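Local coordinates for berberine bridge enzyme-like protein (Arabidopsis thaliana, PDB 5D79) that is a secreted, FAD-dependent oxidoreductase of the berberine bridge enzyme-like family and takes part in adaptation to salt stress, at residues E409-G421 and V497-R509. Sequence-based numbering, arbitrary orientation.
Sequences EMAEYETPFPHRG and VKYFKNNFERLVR
The carboxylate of Glu412 meets Asn502 through both of its oxygens. OE1 takes a nearly straight bond from ND2 of Asn502 on its syn lone pair (2.9 Å), while OE2 accepts the backbone N of Asn502 from above the carboxylate plane (3.2 Å). The carboxylate and amide planes stand 74° apart. A chi1 of 177° swings CG away from the backbone N, and with the chain extended beyond it Glu412 reaches straight across to this turn. Were an alanine to replace Glu412, the N-H and side-chain amide of Asn502 would probably lose their carboxylate acceptor and that amide would be set free to turn. Next along, Asn503 points its ND2 into the loop among the carbonyls of Glu412, Thr415 and Pro416. It donates to Glu412 O almost in its own amide plane (3.0 Å); the bond to Pro416 O is short and strained (2.6 Å), met from well above the carbonyl plane, and Thr415 O lies 3.0 Å from ND2. The loop between helix 406-409 and strand 425-434 is received here by the turn between helix 488-500 and helix 504-514, within the berberine and berberine-like sequence region; Lys501 has positive phi in this turn. Pro418 presses its ring on the end of the first helix, CB lying 3.2 Å from Phe500 O and against CB of Lys501. Pro416 and Leu507 meet through apolar atoms, CG to CD2 at 4.0 Å, their side chains crossing at about a right angle, with Trp226 of helix 222-227 against both residues. NE2 of His419 makes a weak bond to Tyr499 O (3.3 Å); Pro418 CG sits over the centre of one face of its imidazole, and Phe371 stacks with the ring. Farther out, a water joins Tyr413 O to NH1 of Arg506, whose NH2 forms a salt bridge with Asp223.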
ATOM      1  N   GLU A 409       3.964  -0.741 -20.151  1.00 18.49           N
ATOM      2  CA  GLU A 409       3.823  -1.904 -21.007  1.00 21.82           C
ATOM      3  C   GLU A 409       2.440  -2.512 -20.818  1.00 22.71           C
ATOM      4  O   GLU A 409       1.725  -2.773 -21.790  1.00 21.20           O
ATOM      5  CB  GLU A 409       4.910  -2.929 -20.702  1.00 25.24           C
ATOM      6  CG  GLU A 409       4.729  -4.232 -21.428  1.00 34.90           C
ATOM      7  CD  GLU A 409       6.006  -5.033 -21.487  1.00 45.76           C
ATOM      8  OE1 GLU A 409       5.922  -6.255 -21.745  1.00 49.29           O
ATOM      9  OE2 GLU A 409       7.089  -4.438 -21.278  1.00 50.46           O
ATOM     10  N   MET A 410       2.071  -2.726 -19.556  1.00 22.81           N
ATOM     11  CA  MET A 410       0.746  -3.235 -19.204  1.00 20.58           C
ATOM     12  C   MET A 410      -0.357  -2.233 -19.534  1.00 19.67           C
ATOM     13  O   MET A 410      -0.158  -1.023 -19.368  1.00 20.78           O
ATOM     14  CB  MET A 410       0.690  -3.584 -17.723  1.00 16.50           C
ATOM     15  CG  MET A 410       1.502  -4.802 -17.352  1.00 17.98           C
ATOM     16  SD  MET A 410       1.261  -5.181 -15.616  1.00 34.22           S
ATOM     17  CE  MET A 410      -0.376  -5.912 -15.632  1.00 16.37           C
ATOM     18  N   ALA A 411      -1.507  -2.731 -20.000  1.00 15.67           N
ATOM     19  CA  ALA A 411      -2.627  -1.862 -20.350  1.00 15.61           C
ATOM     20  C   ALA A 411      -3.522  -1.646 -19.141  1.00 18.44           C
ATOM     21  O   ALA A 411      -3.525  -2.455 -18.211  1.00 16.35           O
ATOM     22  CB  ALA A 411      -3.417  -2.439 -21.505  1.00 13.58           C
ATOM     23  N   GLU A 412      -4.272  -0.544 -19.150  1.00 18.27           N
ATOM     24  CA  GLU A 412      -5.137  -0.171 -18.027  1.00 19.88           C
ATOM     25  C   GLU A 412      -6.070  -1.311 -17.572  1.00 23.18           C
ATOM     26  O   GLU A 412      -6.195  -1.571 -16.370  1.00 19.33           O
ATOM     27  CB  GLU A 412      -5.969   1.060 -18.408  1.00 20.07           C
ATOM     28  CG  GLU A 412      -6.962   1.514 -17.343  1.00 20.19           C
ATOM     29  CD  GLU A 412      -7.893   2.606 -17.836  1.00 21.65           C
ATOM     30  OE1 GLU A 412      -8.240   2.593 -19.040  1.00 27.24           O
ATOM     31  OE2 GLU A 412      -8.269   3.478 -17.020  1.00 16.70           O
ATOM     32  N   TYR A 413      -6.690  -1.993 -18.546  1.00 21.36           N
ATOM     33  CA  TYR A 413      -7.728  -2.998 -18.313  1.00 15.08           C
ATOM     34  C   TYR A 413      -7.239  -4.295 -17.662  1.00 15.29           C
ATOM     35  O   TYR A 413      -8.042  -5.084 -17.186  1.00 17.39           O
ATOM     36  CB  TYR A 413      -8.415  -3.343 -19.646  1.00 17.44           C
ATOM     37  CG  TYR A 413      -7.661  -4.390 -20.462  1.00 21.26           C
ATOM     38  CD1 TYR A 413      -6.665  -4.020 -21.363  1.00 18.40           C
ATOM     39  CD2 TYR A 413      -7.947  -5.752 -20.328  1.00 15.74           C
ATOM     40  CE1 TYR A 413      -5.972  -4.972 -22.087  1.00 14.91           C
ATOM     41  CE2 TYR A 413      -7.253  -6.706 -21.049  1.00 15.39           C
ATOM     42  CZ  TYR A 413      -6.271  -6.310 -21.922  1.00 16.35           C
ATOM     43  OH  TYR A 413      -5.590  -7.261 -22.632  1.00 16.78           O
ATOM     44  N   GLU A 414      -5.934  -4.531 -17.652  1.00 13.11           N
ATOM     45  CA  GLU A 414      -5.410  -5.833 -17.246  1.00 15.89           C
ATOM     46  C   GLU A 414      -5.659  -6.190 -15.787  1.00 16.45           C
ATOM     47  O   GLU A 414      -5.978  -7.330 -15.479  1.00 18.94           O
ATOM     48  CB  GLU A 414      -3.913  -5.910 -17.537  1.00 17.54           C
ATOM     49  CG  GLU A 414      -3.616  -5.958 -19.034  1.00 23.53           C
ATOM     50  CD  GLU A 414      -2.149  -6.170 -19.340  1.00 26.45           C
ATOM     51  OE1 GLU A 414      -1.598  -5.420 -20.180  1.00 24.64           O
ATOM     52  OE2 GLU A 414      -1.556  -7.089 -18.737  1.00 30.37           O
ATOM     53  N   THR A 415      -5.475  -5.230 -14.889  1.00 18.92           N
ATOM     54  CA  THR A 415      -5.838  -5.398 -13.485  1.00 14.38           C
ATOM     55  C   THR A 415      -6.562  -4.123 -13.081  1.00 13.85           C
ATOM     56  O   THR A 415      -6.461  -3.114 -13.779  1.00 17.58           O
ATOM     57  CB  THR A 415      -4.607  -5.651 -12.574  1.00 16.23           C
ATOM     58  OG1 THR A 415      -3.837  -4.453 -12.451  1.00 21.92           O
ATOM     59  CG2 THR A 415      -3.724  -6.768 -13.119  1.00 16.67           C
ATOM     60  N   PRO A 416      -7.314  -4.155 -11.974  1.00 13.97           N
ATOM     61  CA  PRO A 416      -8.072  -2.953 -11.596  1.00 16.80           C
ATOM     62  C   PRO A 416      -7.232  -1.668 -11.465  1.00 19.98           C
ATOM     63  O   PRO A 416      -7.753  -0.597 -11.801  1.00 20.13           O
ATOM     64  CB  PRO A 416      -8.691  -3.348 -10.253  1.00 16.97           C
ATOM     65  CG  PRO A 416      -8.910  -4.824 -10.388  1.00 14.23           C
ATOM     66  CD  PRO A 416      -7.706  -5.324 -11.169  1.00 13.26           C
ATOM     67  N   PHE A 417      -5.980  -1.768 -11.015  1.00 16.48           N
ATOM     68  CA  PHE A 417      -5.075  -0.617 -10.981  1.00 10.78           C
ATOM     69  C   PHE A 417      -4.961   0.004 -12.384  1.00 16.04           C
ATOM     70  O   PHE A 417      -4.514  -0.653 -13.333  1.00 16.50           O
ATOM     71  CB  PHE A 417      -3.695  -1.040 -10.452  1.00 13.79           C
ATOM     72  CG  PHE A 417      -2.709   0.084 -10.364  1.00 12.50           C
ATOM     73  CD1 PHE A 417      -1.960   0.458 -11.474  1.00 11.12           C
ATOM     74  CD2 PHE A 417      -2.528   0.766  -9.170  1.00 14.89           C
ATOM     75  CE1 PHE A 417      -1.054   1.496 -11.404  1.00 13.87           C
ATOM     76  CE2 PHE A 417      -1.617   1.803  -9.085  1.00 18.87           C
ATOM     77  CZ  PHE A 417      -0.875   2.170 -10.210  1.00 18.81           C
ATOM     78  N   PRO A 418      -5.379   1.271 -12.525  1.00 15.65           N
ATOM     79  CA  PRO A 418      -5.543   1.841 -13.862  1.00 14.43           C
ATOM     80  C   PRO A 418      -4.364   2.662 -14.383  1.00 15.96           C
ATOM     81  O   PRO A 418      -4.330   2.999 -15.567  1.00 18.79           O
ATOM     82  CB  PRO A 418      -6.752   2.752 -13.670  1.00 12.60           C
ATOM     83  CG  PRO A 418      -6.515   3.319 -12.314  1.00 10.80           C
ATOM     84  CD  PRO A 418      -5.982   2.143 -11.500  1.00 12.81           C
ATOM     85  N   HIS A 419      -3.425   3.002 -13.510  1.00 15.08           N
ATOM     86  CA  HIS A 419      -2.426   4.018 -13.830  1.00 15.25           C
ATOM     87  C   HIS A 419      -1.213   3.437 -14.523  1.00 15.27           C
ATOM     88  O   HIS A 419      -0.185   3.182 -13.900  1.00 14.36           O
ATOM     89  CB  HIS A 419      -2.010   4.743 -12.556  1.00 14.02           C
ATOM     90  CG  HIS A 419      -3.166   5.106 -11.688  1.00 13.32           C
ATOM     91  ND1 HIS A 419      -3.978   6.185 -11.948  1.00 16.53           N
ATOM     92  CD2 HIS A 419      -3.675   4.505 -10.591  1.00  9.96           C
ATOM     93  CE1 HIS A 419      -4.929   6.244 -11.038  1.00 12.65           C
ATOM     94  NE2 HIS A 419      -4.764   5.240 -10.200  1.00 10.52           N
ATOM     95  N   ARG A 420      -1.337   3.242 -15.825  1.00 14.48           N
ATOM     96  CA  ARG A 420      -0.287   2.603 -16.598  1.00 17.37           C
ATOM     97  C   ARG A 420       0.303   3.601 -17.601  1.00 15.98           C
ATOM     98  O   ARG A 420       0.716   4.683 -17.201  1.00 17.91           O
ATOM     99  CB  ARG A 420      -0.828   1.340 -17.291  1.00 16.26           C
ATOM    100  CG  ARG A 420      -1.547   0.365 -16.338  1.00 10.97           C
ATOM    101  CD  ARG A 420      -0.651  -0.235 -15.247  1.00 10.80           C
ATOM    102  NE  ARG A 420      -1.350  -1.316 -14.552  1.00 13.03           N
ATOM    103  CZ  ARG A 420      -0.771  -2.274 -13.823  1.00 17.33           C
ATOM    104  NH1 ARG A 420       0.552  -2.314 -13.665  1.00 16.72           N
ATOM    105  NH2 ARG A 420      -1.523  -3.204 -13.249  1.00 14.23           N
ATOM    106  N   GLY A 421       0.347   3.242 -18.883  1.00 14.84           N
ATOM    107  CA  GLY A 421       0.884   4.120 -19.907  1.00 12.35           C
ATOM    108  C   GLY A 421       0.309   5.520 -19.854  1.00 14.83           C
ATOM    109  O   GLY A 421      -0.881   5.711 -19.587  1.00 16.20           O
ATOM    110  N   VAL A 497     -13.760   6.623  -9.786  1.00 21.00           N
ATOM    111  CA  VAL A 497     -13.038   6.898 -11.026  1.00 19.57           C
ATOM    112  C   VAL A 497     -11.639   7.513 -10.770  1.00 19.72           C
ATOM    113  O   VAL A 497     -10.762   7.488 -11.640  1.00 15.92           O
ATOM    114  CB  VAL A 497     -13.862   7.811 -11.942  1.00 13.49           C
ATOM    115  CG1 VAL A 497     -15.223   7.179 -12.207  1.00 20.27           C
ATOM    116  CG2 VAL A 497     -14.029   9.173 -11.324  1.00 13.69           C
ATOM    117  N   LYS A 498     -11.418   8.041  -9.569  1.00 18.42           N
ATOM    118  CA  LYS A 498     -10.113   8.588  -9.225  1.00 17.27           C
ATOM    119  C   LYS A 498      -9.114   7.453  -8.930  1.00 12.83           C
ATOM    120  O   LYS A 498      -7.977   7.442  -9.410  1.00 11.73           O
ATOM    121  CB  LYS A 498     -10.245   9.538  -8.030  1.00 17.96           C
ATOM    122  CG  LYS A 498     -11.202  10.705  -8.254  1.00 16.19           C
ATOM    123  CD  LYS A 498     -11.267  11.570  -7.001  1.00 24.19           C
ATOM    124  CE  LYS A 498     -12.086  12.839  -7.224  1.00 26.65           C
ATOM    125  NZ  LYS A 498     -12.122  13.676  -5.988  1.00 24.97           N
ATOM    126  N   TYR A 499      -9.574   6.479  -8.159  1.00 13.35           N
ATOM    127  CA  TYR A 499      -8.780   5.310  -7.820  1.00 13.20           C
ATOM    128  C   TYR A 499      -8.612   4.345  -8.992  1.00 16.40           C
ATOM    129  O   TYR A 499      -7.543   3.768  -9.170  1.00 16.03           O
ATOM    130  CB  TYR A 499      -9.436   4.551  -6.675  1.00 13.68           C
ATOM    131  CG  TYR A 499      -9.355   5.153  -5.297  1.00 14.77           C
ATOM    132  CD1 TYR A 499      -8.202   5.786  -4.841  1.00 15.77           C
ATOM    133  CD2 TYR A 499     -10.426   5.028  -4.416  1.00 20.79           C
ATOM    134  CE1 TYR A 499      -8.138   6.307  -3.541  1.00 17.10           C
ATOM    135  CE2 TYR A 499     -10.365   5.538  -3.121  1.00 21.65           C
ATOM    136  CZ  TYR A 499      -9.225   6.170  -2.690  1.00 17.34           C
ATOM    137  OH  TYR A 499      -9.193   6.669  -1.415  1.00 14.60           O
ATOM    138  N   PHE A 500      -9.680   4.148  -9.771  1.00 14.96           N
ATOM    139  CA  PHE A 500      -9.724   3.056 -10.733  1.00 12.74           C
ATOM    140  C   PHE A 500      -9.975   3.454 -12.184  1.00 16.34           C
ATOM    141  O   PHE A 500      -9.932   2.594 -13.067  1.00 13.79           O
ATOM    142  CB  PHE A 500     -10.794   2.062 -10.310  1.00 15.53           C
ATOM    143  CG  PHE A 500     -10.564   1.491  -8.950  1.00 19.02           C
ATOM    144  CD1 PHE A 500      -9.464   0.690  -8.706  1.00 14.66           C
ATOM    145  CD2 PHE A 500     -11.442   1.749  -7.918  1.00 16.30           C
ATOM    146  CE1 PHE A 500      -9.242   0.158  -7.468  1.00 15.91           C
ATOM    147  CE2 PHE A 500     -11.222   1.214  -6.672  1.00 19.44           C
ATOM    148  CZ  PHE A 500     -10.116   0.416  -6.448  1.00 17.47           C
ATOM    149  N   LYS A 501     -10.241   4.741 -12.416  1.00 14.54           N
ATOM    150  CA  LYS A 501     -10.512   5.301 -13.751  1.00 17.69           C
ATOM    151  C   LYS A 501     -11.510   4.466 -14.567  1.00 17.07           C
ATOM    152  O   LYS A 501     -12.631   4.249 -14.120  1.00 18.33           O
ATOM    153  CB  LYS A 501      -9.204   5.490 -14.522  1.00 17.62           C
ATOM    154  CG  LYS A 501      -8.253   6.463 -13.828  1.00 18.15           C
ATOM    155  CD  LYS A 501      -7.341   7.166 -14.819  1.00 19.28           C
ATOM    156  CE  LYS A 501      -6.818   8.468 -14.244  1.00 23.28           C
ATOM    157  NZ  LYS A 501      -5.520   8.853 -14.858  1.00 24.29           N
ATOM    158  N   ASN A 502     -11.117   3.997 -15.747  1.00 16.53           N
ATOM    159  CA  ASN A 502     -12.054   3.269 -16.612  1.00 20.04           C
ATOM    160  C   ASN A 502     -12.382   1.864 -16.111  1.00 22.63           C
ATOM    161  O   ASN A 502     -13.273   1.199 -16.637  1.00 23.04           O
ATOM    162  CB  ASN A 502     -11.507   3.195 -18.035  1.00 16.70           C
ATOM    163  CG  ASN A 502     -11.268   4.566 -18.627  1.00 18.69           C
ATOM    164  OD1 ASN A 502     -12.116   5.442 -18.529  1.00 16.54           O
ATOM    165  ND2 ASN A 502     -10.096   4.769 -19.217  1.00 21.20           N
ATOM    166  N   ASN A 503     -11.662   1.422 -15.085  1.00 24.88           N
ATOM    167  CA  ASN A 503     -11.887   0.110 -14.495  1.00 20.57           C
ATOM    168  C   ASN A 503     -13.024   0.100 -13.485  1.00 19.14           C
ATOM    169  O   ASN A 503     -13.417  -0.963 -13.003  1.00 22.49           O
ATOM    170  CB  ASN A 503     -10.614  -0.392 -13.813  1.00 18.49           C
ATOM    171  CG  ASN A 503      -9.568  -0.881 -14.795  1.00 17.93           C
ATOM    172  OD1 ASN A 503      -9.889  -1.321 -15.912  1.00 17.77           O
ATOM    173  ND2 ASN A 503      -8.308  -0.839 -14.374  1.00 12.06           N
ATOM    174  N   PHE A 504     -13.539   1.277 -13.142  1.00 15.31           N
ATOM    175  CA  PHE A 504     -14.559   1.371 -12.100  1.00 19.59           C
ATOM    176  C   PHE A 504     -15.855   0.612 -12.439  1.00 22.04           C
ATOM    177  O   PHE A 504     -16.415  -0.063 -11.576  1.00 14.91           O
ATOM    178  CB  PHE A 504     -14.886   2.834 -11.801  1.00 19.71           C
ATOM    179  CG  PHE A 504     -16.003   3.016 -10.797  1.00 23.64           C
ATOM    180  CD1 PHE A 504     -15.798   2.722  -9.448  1.00 24.41           C
ATOM    181  CD2 PHE A 504     -17.252   3.483 -11.199  1.00 18.03           C
ATOM    182  CE1 PHE A 504     -16.818   2.891  -8.522  1.00 20.85           C
ATOM    183  CE2 PHE A 504     -18.274   3.652 -10.284  1.00 19.38           C
ATOM    184  CZ  PHE A 504     -18.059   3.355  -8.939  1.00 20.26           C
ATOM    185  N   GLU A 505     -16.313   0.706 -13.688  1.00 22.21           N
ATOM    186  CA  GLU A 505     -17.571   0.066 -14.076  1.00 22.70           C
ATOM    187  C   GLU A 505     -17.486  -1.450 -13.957  1.00 20.42           C
ATOM    188  O   GLU A 505     -18.399  -2.072 -13.419  1.00 20.12           O
ATOM    189  CB  GLU A 505     -17.976   0.467 -15.492  1.00 21.92           C
ATOM    190  CG  GLU A 505     -18.401   1.927 -15.598  1.00 28.28           C
ATOM    191  CD  GLU A 505     -19.580   2.312 -14.682  1.00 28.05           C
ATOM    192  OE1 GLU A 505     -20.465   1.462 -14.409  1.00 21.90           O
ATOM    193  OE2 GLU A 505     -19.611   3.485 -14.242  1.00 29.82           O
ATOM    194  N   ARG A 506     -16.388  -2.043 -14.425  1.00 20.10           N
ATOM    195  CA  ARG A 506     -16.212  -3.491 -14.285  1.00 20.78           C
ATOM    196  C   ARG A 506     -16.231  -3.939 -12.818  1.00 22.75           C
ATOM    197  O   ARG A 506     -16.923  -4.899 -12.469  1.00 24.14           O
ATOM    198  CB  ARG A 506     -14.916  -3.964 -14.947  1.00 16.54           C
ATOM    199  CG  ARG A 506     -14.762  -5.476 -14.858  1.00 17.95           C
ATOM    200  CD  ARG A 506     -13.548  -6.035 -15.583  1.00 21.00           C
ATOM    201  NE  ARG A 506     -13.550  -7.495 -15.495  1.00 20.92           N
ATOM    202  CZ  ARG A 506     -12.559  -8.284 -15.896  1.00 18.06           C
ATOM    203  NH1 ARG A 506     -11.466  -7.767 -16.428  1.00 15.48           N
ATOM    204  NH2 ARG A 506     -12.669  -9.596 -15.759  1.00 19.11           N
ATOM    205  N   LEU A 507     -15.474  -3.240 -11.970  1.00 22.57           N
ATOM    206  CA  LEU A 507     -15.430  -3.528 -10.540  1.00 20.57           C
ATOM    207  C   LEU A 507     -16.841  -3.568  -9.942  1.00 24.02           C
ATOM    208  O   LEU A 507     -17.160  -4.454  -9.142  1.00 21.74           O
ATOM    209  CB  LEU A 507     -14.574  -2.486  -9.813  1.00 14.46           C
ATOM    210  CG  LEU A 507     -13.066  -2.641  -9.969  1.00 13.81           C
ATOM    211  CD1 LEU A 507     -12.361  -1.334  -9.671  1.00 13.23           C
ATOM    212  CD2 LEU A 507     -12.564  -3.759  -9.064  1.00 14.59           C
ATOM    213  N   VAL A 508     -17.675  -2.607 -10.350  1.00 23.75           N
ATOM    214  CA  VAL A 508     -19.070  -2.512  -9.907  1.00 23.97           C
ATOM    215  C   VAL A 508     -19.895  -3.694 -10.414  1.00 20.15           C
ATOM    216  O   VAL A 508     -20.731  -4.234  -9.686  1.00 21.30           O
ATOM    217  CB  VAL A 508     -19.715  -1.178 -10.370  1.00 28.23           C
ATOM    218  CG1 VAL A 508     -21.225  -1.294 -10.475  1.00 28.52           C
ATOM    219  CG2 VAL A 508     -19.340  -0.054  -9.418  1.00 28.05           C
ATOM    220  N   ARG A 509     -19.645  -4.108 -11.653  1.00 20.31           N
ATOM    221  CA  ARG A 509     -20.303  -5.296 -12.186  1.00 22.15           C
ATOM    222  C   ARG A 509     -19.880  -6.528 -11.380  1.00 23.61           C
ATOM    223  O   ARG A 509     -20.726  -7.300 -10.913  1.00 22.45           O
ATOM    224  CB  ARG A 509     -19.984  -5.488 -13.673  1.00 22.14           C
ATOM    225  CG  ARG A 509     -20.418  -4.333 -14.582  1.00 20.80           C
ATOM    226  CD  ARG A 509     -21.855  -3.884 -14.339  1.00 21.69           C
ATOM    227  NE  ARG A 509     -22.368  -3.053 -15.435  1.00 27.23           N
ATOM    228  CZ  ARG A 509     -22.303  -1.726 -15.474  1.00 30.49           C
ATOM    229  NH1 ARG A 509     -21.744  -1.053 -14.475  1.00 33.53           N
ATOM    230  NH2 ARG A 509     -22.797  -1.070 -16.515  1.00 19.29           N
TER
HETATM  231  O   HOH W   1     -11.042  -5.088 -17.425  1.00 16.25           O